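N-acetylmuramoyl-L-alanine amidase XlyA (PDB 3RDR) hydrolyses the bond between N-acetylmuramoyl residues and L-amino acids in bacterial cell-wall peptidoglycan, through a zinc-bearing catalytic domain. Local coordinates at residues A[58-66]-A[93-104]. Residues are numbered along the deposited sequence; the frame is centred on the assembly and turned at random.
Sequences SWHFTVDDT and IGIEICENADGD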
ATOM      1  N   SER A  58       2.580   3.530   8.579  1.00 19.28           N
ATOM      2  CA  SER A  58       3.460   3.425   7.421  1.00 18.55           C
ATOM      3  C   SER A  58       3.147   2.200   6.578  1.00 17.69           C
ATOM      4  O   SER A  58       2.682   1.180   7.089  1.00 19.67           O
ATOM      5  CB  SER A  58       4.928   3.370   7.860  1.00 19.47           C
ATOM      6  OG  SER A  58       5.201   2.171   8.564  1.00 17.37           O
ATOM      7  N   TRP A  59       3.400   2.320   5.282  1.00 17.33           N
ATOM      8  CA  TRP A  59       3.179   1.236   4.338  1.00 18.35           C
ATOM      9  C   TRP A  59       4.276   1.338   3.283  1.00 19.38           C
ATOM     10  O   TRP A  59       5.048   2.301   3.277  1.00 17.36           O
ATOM     11  CB  TRP A  59       1.778   1.337   3.718  1.00 17.82           C
ATOM     12  CG  TRP A  59       1.488   2.664   3.130  1.00 19.66           C
ATOM     13  CD1 TRP A  59       1.680   3.047   1.836  1.00 18.66           C
ATOM     14  CD2 TRP A  59       0.980   3.813   3.820  1.00 19.51           C
ATOM     15  NE1 TRP A  59       1.321   4.364   1.677  1.00 19.52           N
ATOM     16  CE2 TRP A  59       0.888   4.858   2.879  1.00 18.66           C
ATOM     17  CE3 TRP A  59       0.590   4.059   5.144  1.00 22.21           C
ATOM     18  CZ2 TRP A  59       0.422   6.135   3.215  1.00 20.04           C
ATOM     19  CZ3 TRP A  59       0.125   5.332   5.480  1.00 22.74           C
ATOM     20  CH2 TRP A  59       0.047   6.352   4.515  1.00 21.09           C
ATOM     21  N   HIS A  60       4.337   0.363   2.383  1.00 18.72           N
ATOM     22  CA  HIS A  60       5.399   0.320   1.384  1.00 20.42           C
ATOM     23  C   HIS A  60       5.246   1.134   0.103  1.00 20.52           C
ATOM     24  O   HIS A  60       6.199   1.785  -0.331  1.00 19.34           O
ATOM     25  CB  HIS A  60       5.666  -1.148   1.037  1.00 18.61           C
ATOM     26  CG  HIS A  60       5.850  -2.014   2.243  1.00 19.72           C
ATOM     27  ND1 HIS A  60       7.089  -2.281   2.790  1.00 21.55           N
ATOM     28  CD2 HIS A  60       4.945  -2.605   3.060  1.00 17.40           C
ATOM     29  CE1 HIS A  60       6.938  -2.994   3.892  1.00 17.40           C
ATOM     30  NE2 HIS A  60       5.648  -3.203   4.079  1.00 21.09           N
ATOM     31  N   PHE A  61       4.059   1.103  -0.495  1.00 20.20           N
ATOM     32  CA  PHE A  61       3.817   1.810  -1.752  1.00 20.52           C
ATOM     33  C   PHE A  61       2.545   2.660  -1.779  1.00 20.53           C
ATOM     34  O   PHE A  61       1.492   2.238  -1.293  1.00 19.43           O
ATOM     35  CB  PHE A  61       3.684   0.807  -2.905  1.00 20.76           C
ATOM     36  CG  PHE A  61       4.937   0.037  -3.224  1.00 21.96           C
ATOM     37  CD1 PHE A  61       5.973   0.626  -3.938  1.00 21.88           C
ATOM     38  CD2 PHE A  61       5.039  -1.309  -2.884  1.00 22.34           C
ATOM     39  CE1 PHE A  61       7.090  -0.117  -4.317  1.00 22.91           C
ATOM     40  CE2 PHE A  61       6.154  -2.059  -3.259  1.00 22.58           C
ATOM     41  CZ  PHE A  61       7.180  -1.459  -3.978  1.00 21.61           C
ATOM     42  N   THR A  62       2.647   3.851  -2.355  1.00 19.66           N
ATOM     43  CA  THR A  62       1.484   4.711  -2.531  1.00 19.18           C
ATOM     44  C   THR A  62       1.373   4.850  -4.048  1.00 19.80           C
ATOM     45  O   THR A  62       2.353   5.175  -4.725  1.00 18.93           O
ATOM     46  CB  THR A  62       1.648   6.093  -1.892  1.00 18.13           C
ATOM     47  OG1 THR A  62       1.806   5.948  -0.474  1.00 18.08           O
ATOM     48  CG2 THR A  62       0.393   6.940  -2.161  1.00 16.24           C
ATOM     49  N   VAL A  63       0.185   4.584  -4.573  1.00 18.71           N
ATOM     50  CA  VAL A  63      -0.058   4.624  -6.009  1.00 17.99           C
ATOM     51  C   VAL A  63      -1.097   5.662  -6.426  1.00 18.62           C
ATOM     52  O   VAL A  63      -2.189   5.697  -5.864  1.00 18.74           O
ATOM     53  CB  VAL A  63      -0.573   3.235  -6.507  1.00 18.94           C
ATOM     54  CG1 VAL A  63      -0.713   3.232  -8.033  1.00 18.75           C
ATOM     55  CG2 VAL A  63       0.356   2.122  -6.044  1.00 16.67           C
ATOM     56  N   ASP A  64      -0.759   6.523  -7.386  1.00 20.94           N
ATOM     57  CA  ASP A  64      -1.742   7.476  -7.902  1.00 23.13           C
ATOM     58  C   ASP A  64      -1.850   7.219  -9.404  1.00 23.22           C
ATOM     59  O   ASP A  64      -1.286   6.238  -9.898  1.00 22.48           O
ATOM     60  CB  ASP A  64      -1.393   8.947  -7.589  1.00 22.75           C
ATOM     61  CG  ASP A  64      -0.098   9.413  -8.218  1.00 25.33           C
ATOM     62  OD1 ASP A  64       0.185   9.036  -9.369  1.00 27.66           O
ATOM     63  OD2 ASP A  64       0.628  10.191  -7.559  1.00 24.70           O
ATOM     64  N   ASP A  65      -2.574   8.065 -10.132  1.00 24.46           N
ATOM     65  CA  ASP A  65      -2.759   7.846 -11.566  1.00 26.94           C
ATOM     66  C   ASP A  65      -1.535   8.118 -12.429  1.00 29.07           C
ATOM     67  O   ASP A  65      -1.523   7.796 -13.619  1.00 29.40           O
ATOM     68  CB  ASP A  65      -3.946   8.675 -12.077  1.00 27.25           C
ATOM     69  CG  ASP A  65      -3.682  10.176 -12.063  1.00 28.37           C
ATOM     70  OD1 ASP A  65      -2.694  10.630 -11.447  1.00 29.30           O
ATOM     71  OD2 ASP A  65      -4.489  10.912 -12.668  1.00 29.61           O
ATOM     72  N   THR A  66      -0.499   8.689 -11.829  1.00 29.04           N
ATOM     73  CA  THR A  66       0.703   9.019 -12.576  1.00 31.45           C
ATOM     74  C   THR A  66       1.925   8.188 -12.205  1.00 31.88           C
ATOM     75  O   THR A  66       2.622   7.675 -13.079  1.00 30.52           O
ATOM     76  CB  THR A  66       1.055  10.508 -12.393  1.00 32.81           C
ATOM     77  OG1 THR A  66      -0.078  11.309 -12.753  1.00 35.37           O
ATOM     78  CG2 THR A  66       2.235  10.893 -13.270  1.00 35.01           C
ATOM     79  N   ILE A  93       3.097  -6.720   2.276  1.00 20.37           N
ATOM     80  CA  ILE A  93       3.500  -5.468   1.665  1.00 19.03           C
ATOM     81  C   ILE A  93       2.246  -4.604   1.609  1.00 19.72           C
ATOM     82  O   ILE A  93       1.235  -5.009   1.031  1.00 21.02           O
ATOM     83  CB  ILE A  93       4.025  -5.696   0.236  1.00 20.13           C
ATOM     84  CG1 ILE A  93       5.258  -6.605   0.277  1.00 21.20           C
ATOM     85  CG2 ILE A  93       4.366  -4.364  -0.418  1.00 19.73           C
ATOM     86  CD1 ILE A  93       5.759  -7.030  -1.095  1.00 21.94           C
ATOM     87  N   GLY A  94       2.304  -3.432   2.235  1.00 18.29           N
ATOM     88  CA  GLY A  94       1.164  -2.535   2.240  1.00 19.31           C
ATOM     89  C   GLY A  94       1.156  -1.575   1.059  1.00 19.65           C
ATOM     90  O   GLY A  94       2.172  -0.928   0.766  1.00 16.77           O
ATOM     91  N   ILE A  95       0.011  -1.490   0.382  1.00 17.76           N
ATOM     92  CA  ILE A  95      -0.154  -0.601  -0.767  1.00 19.70           C
ATOM     93  C   ILE A  95      -1.344   0.339  -0.587  1.00 19.96           C
ATOM     94  O   ILE A  95      -2.452  -0.094  -0.259  1.00 18.87           O
ATOM     95  CB  ILE A  95      -0.386  -1.388  -2.094  1.00 21.96           C
ATOM     96  CG1 ILE A  95       0.826  -2.265  -2.422  1.00 24.09           C
ATOM     97  CG2 ILE A  95      -0.598  -0.412  -3.251  1.00 17.58           C
ATOM     98  CD1 ILE A  95       0.914  -3.516  -1.599  1.00 34.26           C
ATOM     99  N   GLU A  96      -1.112   1.629  -0.803  1.00 18.35           N
ATOM    100  CA  GLU A  96      -2.182   2.615  -0.695  1.00 17.27           C
ATOM    101  C   GLU A  96      -2.509   3.135  -2.087  1.00 17.32           C
ATOM    102  O   GLU A  96      -1.605   3.396  -2.884  1.00 17.99           O
ATOM    103  CB  GLU A  96      -1.759   3.787   0.201  1.00 15.45           C
ATOM    104  CG  GLU A  96      -1.952   3.549   1.695  1.00 17.54           C
ATOM    105  CD  GLU A  96      -3.389   3.789   2.156  1.00 20.11           C
ATOM    106  OE1 GLU A  96      -4.288   3.915   1.296  1.00 17.75           O
ATOM    107  OE2 GLU A  96      -3.619   3.841   3.385  1.00 18.80           O
ATOM    108  N   ILE A  97      -3.797   3.271  -2.380  1.00 17.12           N
ATOM    109  CA  ILE A  97      -4.239   3.792  -3.669  1.00 17.53           C
ATOM    110  C   ILE A  97      -4.897   5.140  -3.398  1.00 17.21           C
ATOM    111  O   ILE A  97      -5.822   5.236  -2.596  1.00 17.24           O
ATOM    112  CB  ILE A  97      -5.250   2.842  -4.351  1.00 18.88           C
ATOM    113  CG1 ILE A  97      -4.594   1.481  -4.599  1.00 17.64           C
ATOM    114  CG2 ILE A  97      -5.704   3.432  -5.691  1.00 15.28           C
ATOM    115  CD1 ILE A  97      -5.513   0.463  -5.259  1.00 20.42           C
ATOM    116  N   CYS A  98      -4.406   6.181  -4.064  1.00 18.15           N
ATOM    117  CA  CYS A  98      -4.917   7.537  -3.874  1.00 18.36           C
ATOM    118  C   CYS A  98      -6.303   7.805  -4.465  1.00 19.11           C
ATOM    119  O   CYS A  98      -6.742   7.127  -5.397  1.00 17.78           O
ATOM    120  CB  CYS A  98      -3.917   8.549  -4.445  1.00 17.25           C
ATOM    121  SG  CYS A  98      -2.283   8.551  -3.631  1.00 19.29           S
ATOM    122  N   GLU A  99      -6.972   8.810  -3.904  1.00 18.60           N
ATOM    123  CA  GLU A  99      -8.303   9.222  -4.333  1.00 20.37           C
ATOM    124  C   GLU A  99      -8.329  10.728  -4.609  1.00 21.17           C
ATOM    125  O   GLU A  99      -9.404  11.329  -4.657  1.00 19.59           O
ATOM    126  CB  GLU A  99      -9.331   8.911  -3.237  1.00 20.88           C
ATOM    127  CG  GLU A  99      -9.480   7.434  -2.873  1.00 22.85           C
ATOM    128  CD  GLU A  99     -10.521   7.213  -1.785  1.00 23.83           C
ATOM    129  OE1 GLU A  99     -11.616   7.801  -1.890  1.00 24.77           O
ATOM    130  OE2 GLU A  99     -10.253   6.452  -0.831  1.00 23.06           O
ATOM    131  N   ASN A 100      -7.158  11.342  -4.776  1.00 19.50           N
ATOM    132  CA  ASN A 100      -7.102  12.786  -5.008  1.00 20.86           C
ATOM    133  C   ASN A 100      -7.967  13.263  -6.181  1.00 22.10           C
ATOM    134  O   ASN A 100      -8.004  12.638  -7.239  1.00 22.24           O
ATOM    135  CB  ASN A 100      -5.646  13.247  -5.182  1.00 20.02           C
ATOM    136  CG  ASN A 100      -4.894  12.470  -6.250  1.00 21.22           C
ATOM    137  OD1 ASN A 100      -4.810  11.239  -6.207  1.00 20.09           O
ATOM    138  ND2 ASN A 100      -4.327  13.191  -7.212  1.00 20.40           N
ATOM    139  N   ALA A 101      -8.666  14.374  -5.969  1.00 23.55           N
ATOM    140  CA  ALA A 101      -9.551  14.949  -6.979  1.00 24.79           C
ATOM    141  C   ALA A 101      -8.877  15.190  -8.324  1.00 26.94           C
ATOM    142  O   ALA A 101      -9.495  14.989  -9.367  1.00 27.00           O
ATOM    143  CB  ALA A 101     -10.140  16.253  -6.462  1.00 25.54           C
ATOM    144  N   ASP A 102      -7.617  15.621  -8.306  1.00 27.51           N
ATOM    145  CA  ASP A 102      -6.904  15.883  -9.553  1.00 29.14           C
ATOM    146  C   ASP A 102      -6.332  14.629 -10.214  1.00 31.18           C
ATOM    147  O   ASP A 102      -5.541  14.719 -11.155  1.00 32.16           O
ATOM    148  CB  ASP A 102      -5.783  16.916  -9.338  1.00 27.44           C
ATOM    149  CG  ASP A 102      -4.856  16.566  -8.182  1.00 29.10           C
ATOM    150  OD1 ASP A 102      -3.651  16.882  -8.281  1.00 29.56           O
ATOM    151  OD2 ASP A 102      -5.322  15.998  -7.171  1.00 26.23           O
ATOM    152  N   GLY A 103      -6.741  13.461  -9.725  1.00 31.04           N
ATOM    153  CA  GLY A 103      -6.257  12.215 -10.290  1.00 29.33           C
ATOM    154  C   GLY A 103      -7.372  11.311 -10.778  1.00 30.14           C
ATOM    155  O   GLY A 103      -8.529  11.473 -10.398  1.00 31.48           O
ATOM    156  N   ASP A 104      -7.018  10.351 -11.623  1.00 31.65           N
ATOM    157  CA  ASP A 104      -7.976   9.399 -12.182  1.00 31.22           C
ATOM    158  C   ASP A 104      -7.911   8.107 -11.360  1.00 29.62           C
ATOM    159  O   ASP A 104      -6.925   7.373 -11.430  1.00 29.18           O
ATOM    160  CB  ASP A 104      -7.599   9.107 -13.637  1.00 35.37           C
ATOM    161  CG  ASP A 104      -8.667   8.332 -14.382  1.00 38.24           C
ATOM    162  OD1 ASP A 104      -9.287   7.428 -13.789  1.00 40.06           O
ATOM    163  OD2 ASP A 104      -8.874   8.621 -15.577  1.00 44.11           O
TER
HETATM  164  O   HOH W   1      -4.560   9.664  -8.453  1.00 20.92           O
HETATM  165  O   HOH W   2      -2.440  12.484  -9.221  1.00 27.32           O
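Glu96 lays its CG over one face of the Trp59 indole, 3.4 Å from the centroid of the five-membered ring and only 13° off its normal, a CH-pi contact. The glutamate side chain crosses the indole at about a right angle, its chain folding about the CB-CG bond, and its carboxylate plane is turned 65° from the ring. The indole is tied in place from its edge: NE1 donates to Thr62 OG1 at 2.7 Å, nearly in the ring plane, and Thr62 OG1 is also hydrogen-bonded to His71. Beside this group, Thr62 CG2 rests 3.5 Å from Cys98 SG. Backbone bonds hold the two chains in register: Phe61 N to Gly94 O, Glu96 N to Phe61 O, Val63 N to Glu96 O and Cys98 N to Val63 O. They join 61-63 and 93-97 as parallel neighbours in the mixed sheet of the T7 lysozyme-like amidase fold. Thr62 and Glu96 look out on the face where the zinc ion sits, bound by His32, His133 and Cys141; the Glu96 side chain comes within about 5 Å of the metal. On the opposite face, turned to helix 105-122, Val63 and Ile95 lie side by side, CG2 to CG2 at 3.9 Å, while Ile93 CG2 meets the edge of the Phe61 ring. Past the strands the contact becomes polar. Asp65 has CG between its own backbone N and carbonyl carbon (chi1 69°), which brings OD2 to Asp104 N at 2.8 Å, with the N-H approaching from above the carboxylate plane. Two waters bridge to the Asn100 amide, one between Asp65 N and Asn100 OD1, the other between Asp65 OD1 and Asn100 ND2, and that same ND2 donates to Asp102 OD2, which also accepts from Gly40 N, within the Asn100-Gly103 type I turn.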